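Local coordinates for dUTPase (Streptococcus mutans, PDB 3H6X) that hydrolyses dUTP to dUMP and diphosphate, as a trimeric dUTPase with a jelly-roll beta-barrel in each subunit, at the interface of chains A and B. Sequence-based numbering; all coordinates share one arbitrary frame. Chains: chain A/B, dUTPase.

Contact 1: the interface of chains A and B. Residues chain A 61, 63, 84, 86, 127; chain B 27-29, 123.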
loop_
_atom_site.group_PDB
_atom_site.type_symbol
_atom_site.label_atom_id
_atom_site.label_comp_id
_atom_site.label_asym_id
_atom_site.label_seq_id
_atom_site.Cartn_x
_atom_site.Cartn_y
_atom_site.Cartn_z
ATOM N N VAL A 61 -8.151 10.021 6.504
ATOM C CA VAL A 61 -6.967 9.276 6.930
ATOM C C VAL A 61 -5.752 9.789 6.155
ATOM O O VAL A 61 -5.896 10.313 5.044
ATOM C CB VAL A 61 -7.153 7.751 6.681
ATOM C CG1 VAL A 61 -7.352 7.493 5.218
ATOM C CG2 VAL A 61 -5.971 6.945 7.219
ATOM N N TYR A 63 -2.253 8.399 4.566
ATOM C CA TYR A 63 -1.442 7.228 4.240
ATOM C C TYR A 63 -0.014 7.660 3.964
ATOM O O TYR A 63 0.210 8.678 3.289
ATOM C CB TYR A 63 -1.956 6.536 2.982
ATOM C CG TYR A 63 -3.296 5.855 3.151
ATOM C CD1 TYR A 63 -3.510 4.961 4.175
ATOM C CD2 TYR A 63 -4.330 6.104 2.271
ATOM C CE1 TYR A 63 -4.740 4.330 4.335
ATOM C CE2 TYR A 63 -5.563 5.469 2.425
ATOM C CZ TYR A 63 -5.744 4.581 3.457
ATOM O OH TYR A 63 -6.952 3.945 3.617
ATOM N N VAL A 84 -0.506 3.809 8.134
ATOM C CA VAL A 84 -1.887 4.284 8.241
ATOM C C VAL A 84 -1.985 5.194 9.457
ATOM O O VAL A 84 -2.003 4.711 10.589
ATOM C CB VAL A 84 -2.888 3.114 8.370
ATOM C CG1 VAL A 84 -4.330 3.620 8.486
ATOM C CG2 VAL A 84 -2.763 2.180 7.163
ATOM N N ASP A 86 -3.993 7.588 11.659
ATOM C CA ASP A 86 -5.361 7.900 12.031
ATOM C C ASP A 86 -5.483 9.329 12.561
ATOM O O ASP A 86 -4.511 9.903 13.065
ATOM C CB ASP A 86 -5.836 6.944 13.146
ATOM C CG ASP A 86 -5.717 5.463 12.762
ATOM O OD1 ASP A 86 -6.277 5.058 11.712
ATOM O OD2 ASP A 86 -5.070 4.695 13.515
ATOM N N PHE A 127 -12.298 8.102 4.111
ATOM C CA PHE A 127 -12.644 6.694 4.319
ATOM C C PHE A 127 -14.104 6.566 4.753
ATOM O O PHE A 127 -14.748 7.561 5.117
ATOM C CB PHE A 127 -11.714 5.999 5.323
ATOM C CG PHE A 127 -11.900 6.445 6.744
ATOM C CD1 PHE A 127 -11.136 7.491 7.263
ATOM C CD2 PHE A 127 -12.826 5.810 7.577
ATOM C CE1 PHE A 127 -11.279 7.900 8.568
ATOM C CE2 PHE A 127 -12.976 6.220 8.896
ATOM C CZ PHE A 127 -12.203 7.272 9.394
ATOM N N ALA B 27 -10.299 6.098 14.071
ATOM C CA ALA B 27 -9.423 5.241 13.274
ATOM C C ALA B 27 -10.027 5.008 11.894
ATOM O O ALA B 27 -11.245 4.976 11.738
ATOM C CB ALA B 27 -9.199 3.923 13.967
ATOM N N ALA B 28 -9.157 4.848 10.901
ATOM C CA ALA B 28 -9.596 4.603 9.540
ATOM C C ALA B 28 -9.898 3.120 9.352
ATOM O O ALA B 28 -10.761 2.760 8.552
ATOM C CB ALA B 28 -8.524 5.010 8.569
ATOM N N GLY B 29 -9.133 2.285 10.059
ATOM C CA GLY B 29 -9.103 0.853 9.799
ATOM C C GLY B 29 -9.896 -0.009 10.766
ATOM O O GLY B 29 -10.012 0.315 11.954
ATOM N N VAL B 123 -9.670 -0.808 5.328
ATOM C CA VAL B 123 -10.214 0.534 5.148
ATOM C C VAL B 123 -11.104 0.560 3.903
ATOM O O VAL B 123 -10.685 0.133 2.833
ATOM C CB VAL B 123 -9.090 1.583 4.985
ATOM C CG1 VAL B 123 -9.691 2.989 4.881
ATOM C CG2 VAL B 123 -8.089 1.499 6.151
HETATM O O HOH W 1 -6.526 2.543 11.568
#

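Contact 2: the interface of chains A and B. Residues chain A 45, 79-80, 102; chain B 67-68, 71-72.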
loop_
_atom_site.group_PDB
_atom_site.type_symbol
_atom_site.label_atom_id
_atom_site.label_comp_id
_atom_site.label_asym_id
_atom_site.label_seq_id
_atom_site.Cartn_x
_atom_site.Cartn_y
_atom_site.Cartn_z
ATOM N N ILE A 45 15.486 -3.117 10.880
ATOM C CA ILE A 45 14.322 -2.239 10.794
ATOM C C ILE A 45 14.461 -1.113 11.811
ATOM O O ILE A 45 14.717 -1.363 12.992
ATOM C CB ILE A 45 13.010 -3.007 11.086
ATOM C CG1 ILE A 45 12.803 -4.119 10.054
ATOM C CG2 ILE A 45 11.833 -2.050 11.115
ATOM C CD1 ILE A 45 11.694 -5.107 10.424
ATOM N N ILE A 79 8.666 -1.062 5.543
ATOM C CA ILE A 79 8.534 -2.499 5.767
ATOM C C ILE A 79 7.093 -2.926 6.047
ATOM O O ILE A 79 6.727 -4.073 5.796
ATOM C CB ILE A 79 9.502 -2.986 6.881
ATOM C CG1 ILE A 79 9.674 -4.524 6.822
ATOM C CG2 ILE A 79 9.027 -2.508 8.251
ATOM C CD1 ILE A 79 10.193 -5.041 5.479
ATOM N N ASN A 80 6.274 -2.008 6.557
ATOM C CA ASN A 80 4.833 -2.286 6.696
ATOM C C ASN A 80 4.002 -1.825 5.477
ATOM O O ASN A 80 2.761 -1.848 5.514
ATOM C CB ASN A 80 4.278 -1.737 8.021
ATOM C CG ASN A 80 4.411 -0.220 8.152
ATOM O OD1 ASN A 80 3.489 0.461 8.652
ATOM N ND2 ASN A 80 5.538 0.317 7.722
ATOM N N GLN A 102 8.729 3.305 9.319
ATOM C CA GLN A 102 9.382 2.047 9.658
ATOM C C GLN A 102 10.146 1.521 8.448
ATOM O O GLN A 102 9.559 0.906 7.548
ATOM C CB GLN A 102 8.327 1.033 10.111
ATOM C CG GLN A 102 8.875 -0.127 10.899
ATOM C CD GLN A 102 7.795 -1.116 11.297
ATOM O OE1 GLN A 102 6.639 -0.740 11.535
ATOM N NE2 GLN A 102 8.154 -2.393 11.351
ATOM N N ARG B 67 -0.563 -4.411 9.739
ATOM C CA ARG B 67 -0.495 -3.700 11.016
ATOM C C ARG B 67 0.941 -3.283 11.236
ATOM O O ARG B 67 1.861 -4.022 10.897
ATOM C CB ARG B 67 -0.943 -4.606 12.158
ATOM C CG ARG B 67 -2.401 -5.040 12.090
ATOM C CD ARG B 67 -2.824 -5.667 13.399
ATOM N NE ARG B 67 -2.976 -4.674 14.455
ATOM C CZ ARG B 67 -2.590 -4.850 15.713
ATOM N NH1 ARG B 67 -2.007 -5.990 16.085
ATOM N NH2 ARG B 67 -2.769 -3.889 16.597
ATOM N N SER B 68 1.128 -2.085 11.787
ATOM C CA SER B 68 2.446 -1.515 11.984
ATOM C C SER B 68 3.359 -2.473 12.723
ATOM O O SER B 68 4.532 -2.623 12.390
ATOM C CB SER B 68 2.325 -0.184 12.755
ATOM O OG SER B 68 3.601 0.272 13.191
ATOM N N PRO B 71 5.790 -6.333 11.201
ATOM C CA PRO B 71 7.178 -6.637 10.837
ATOM C C PRO B 71 8.146 -6.537 12.000
ATOM O O PRO B 71 8.963 -7.432 12.194
ATOM C CB PRO B 71 7.532 -5.569 9.789
ATOM C CG PRO B 71 6.248 -4.948 9.367
ATOM C CD PRO B 71 5.194 -5.261 10.378
ATOM N N ARG B 72 8.093 -5.450 12.760
ATOM C CA ARG B 72 9.133 -5.296 13.770
ATOM C C ARG B 72 8.880 -6.099 15.041
ATOM O O ARG B 72 9.826 -6.416 15.750
ATOM C CB ARG B 72 9.468 -3.829 14.056
ATOM C CG ARG B 72 8.462 -3.070 14.842
ATOM C CD ARG B 72 9.075 -1.722 15.222
ATOM N NE ARG B 72 8.147 -0.801 15.872
ATOM C CZ ARG B 72 7.168 -1.157 16.700
ATOM N NH1 ARG B 72 6.990 -2.427 17.019
ATOM N NH2 ARG B 72 6.380 -0.233 17.234
HETATM O O HOH W 2 5.115 2.053 11.944
#

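Contact 1: the interface of chains A and B
A:Asp86 reaches across to the backbone of B:Ala28, pairing two conserved motifs of the trimeric dUTPase family: motif 3, here the Val-Ile-Asp stretch of chain A, and motif 1, the Ala-Gly-Tyr-Asp stretch of chain B. The polar contacts centre on this aspartate, the catalytic acid of motif 3, which in the family positions the attacking water. The amide N of B:Ala28 donates to carboxylate oxygen OD1 of A:Asp86 at 3.0 Å, and the bond is almost straight (173° at H). The donor does not lie in the carboxylate plane but comes from above it, 42° out. With CG anti to its carbonyl carbon (chi1 -56°), the acid is turned toward the chain B loop, and its CG also lies against CA of B:Ala27. The same OD1 is linked through water 1, possibly akin to the attacking water, to N of B:Gly29, which lies 3.0 Å from the water. One carboxylate oxygen thus engages two successive amides of the loop, one directly and one through solvent, and should fix how that loop sits on chain A.

The ring contact is on the other side of B:Ala28. Its CA lies over the middle of the A:Phe127 ring, 3.6 Å from the centroid, as a CH-pi contact. Carbonyl O of B:Ala27 sits close to the far end of the ring, 3.4 Å from CZ. Within chain A, backbone N of A:Val61 meets the ring at its edge, in plane.

What remains is packing of side chains. Methyl CB of B:Ala28 presses on CG2 of A:Val61 at 3.5 Å, closer than usual van der Waals contact. The other branch of this valine, CG1, covers one face of the A:Tyr63 ring near its rim. A:Tyr63 and B:Val123 point toward each other, the polar phenol OH set 3.2 Å from methyl CG1 of the valine. That CG1 also packs on CB of A:Phe127, at 3.7 Å.

Contact 2: the interface of chains A and B
A:Gln102 meets B:Ser68 through an outstretched chain: CG lies anti to the backbone N (chi1 -161°) and the chain stays extended beyond it, which carries the amide from strand 100-105 toward chain B, against the start of helix 69-74. B:Ser68 likewise holds OG anti to its backbone N (chi1 169°), bringing the hydroxyl near the end of the glutamine, where water 2 can join the two. The water is 2.6 Å from OG of B:Ser68 and 3.2 Å from amide oxygen OE1 of A:Gln102.

How the glutamine amide is turned deserves caution. As modelled, OE1 faces carbonyl O of B:Ser68 at 3.0 Å, and both atoms can only accept, so the pair is a clash. Amide nitrogen NE2, meanwhile, lies 3.3 Å from CB of B:Arg72 and 3.4 Å from backbone N of B:Arg72, another donor. Exchanging the amide's O and N would put a donor toward the serine carbonyl and an acceptor near that N, so the assigned orientation is doubtful. The B:Arg72 side chain lies roughly perpendicular to that of A:Gln102, but is poorly ordered.

Beside A:Gln102, B:Pro71 of helix 69-74 supplies the apolar part. Its CB packs on CG2 of A:Ile79 at 3.7 Å, the two side chains running antiparallel alongside one another. CG of the same proline lies 4.0 Å from CB of A:Asn80 and also near the carbonyl O of A:Ile79, so CB and CG rest on two successive residues of the chain A loop. Further out, CD1 of A:Ile45, from strand 45-49, approaches the carbonyl O of B:Pro71 at 4.0 Å.

B:Arg67 and B:Ser68 begin the Arg-Ser-Ser stretch, motif 2 of the family. By seating this stretch and the helix after it against a neighbouring subunit, the site likely steadies a segment of the active site while holding the trimer together.

Contact 1 and contact 2 have centres about 16 Å apart on the same A/B interface and share no residue, yet the chain ties them closely. In chain A, the loop residues of contact 2 run almost directly into strand 82-85 and the aspartate of contact 1. Strand 60-66 gives part of chain A's side of contact 1, while the segment following the same strand in the other subunit gives chain B's side of contact 2. Conserved motifs 1, 2 and 3 are thus all anchored where subunits meet, in keeping with the family's active sites being built between neighbours in a trimer.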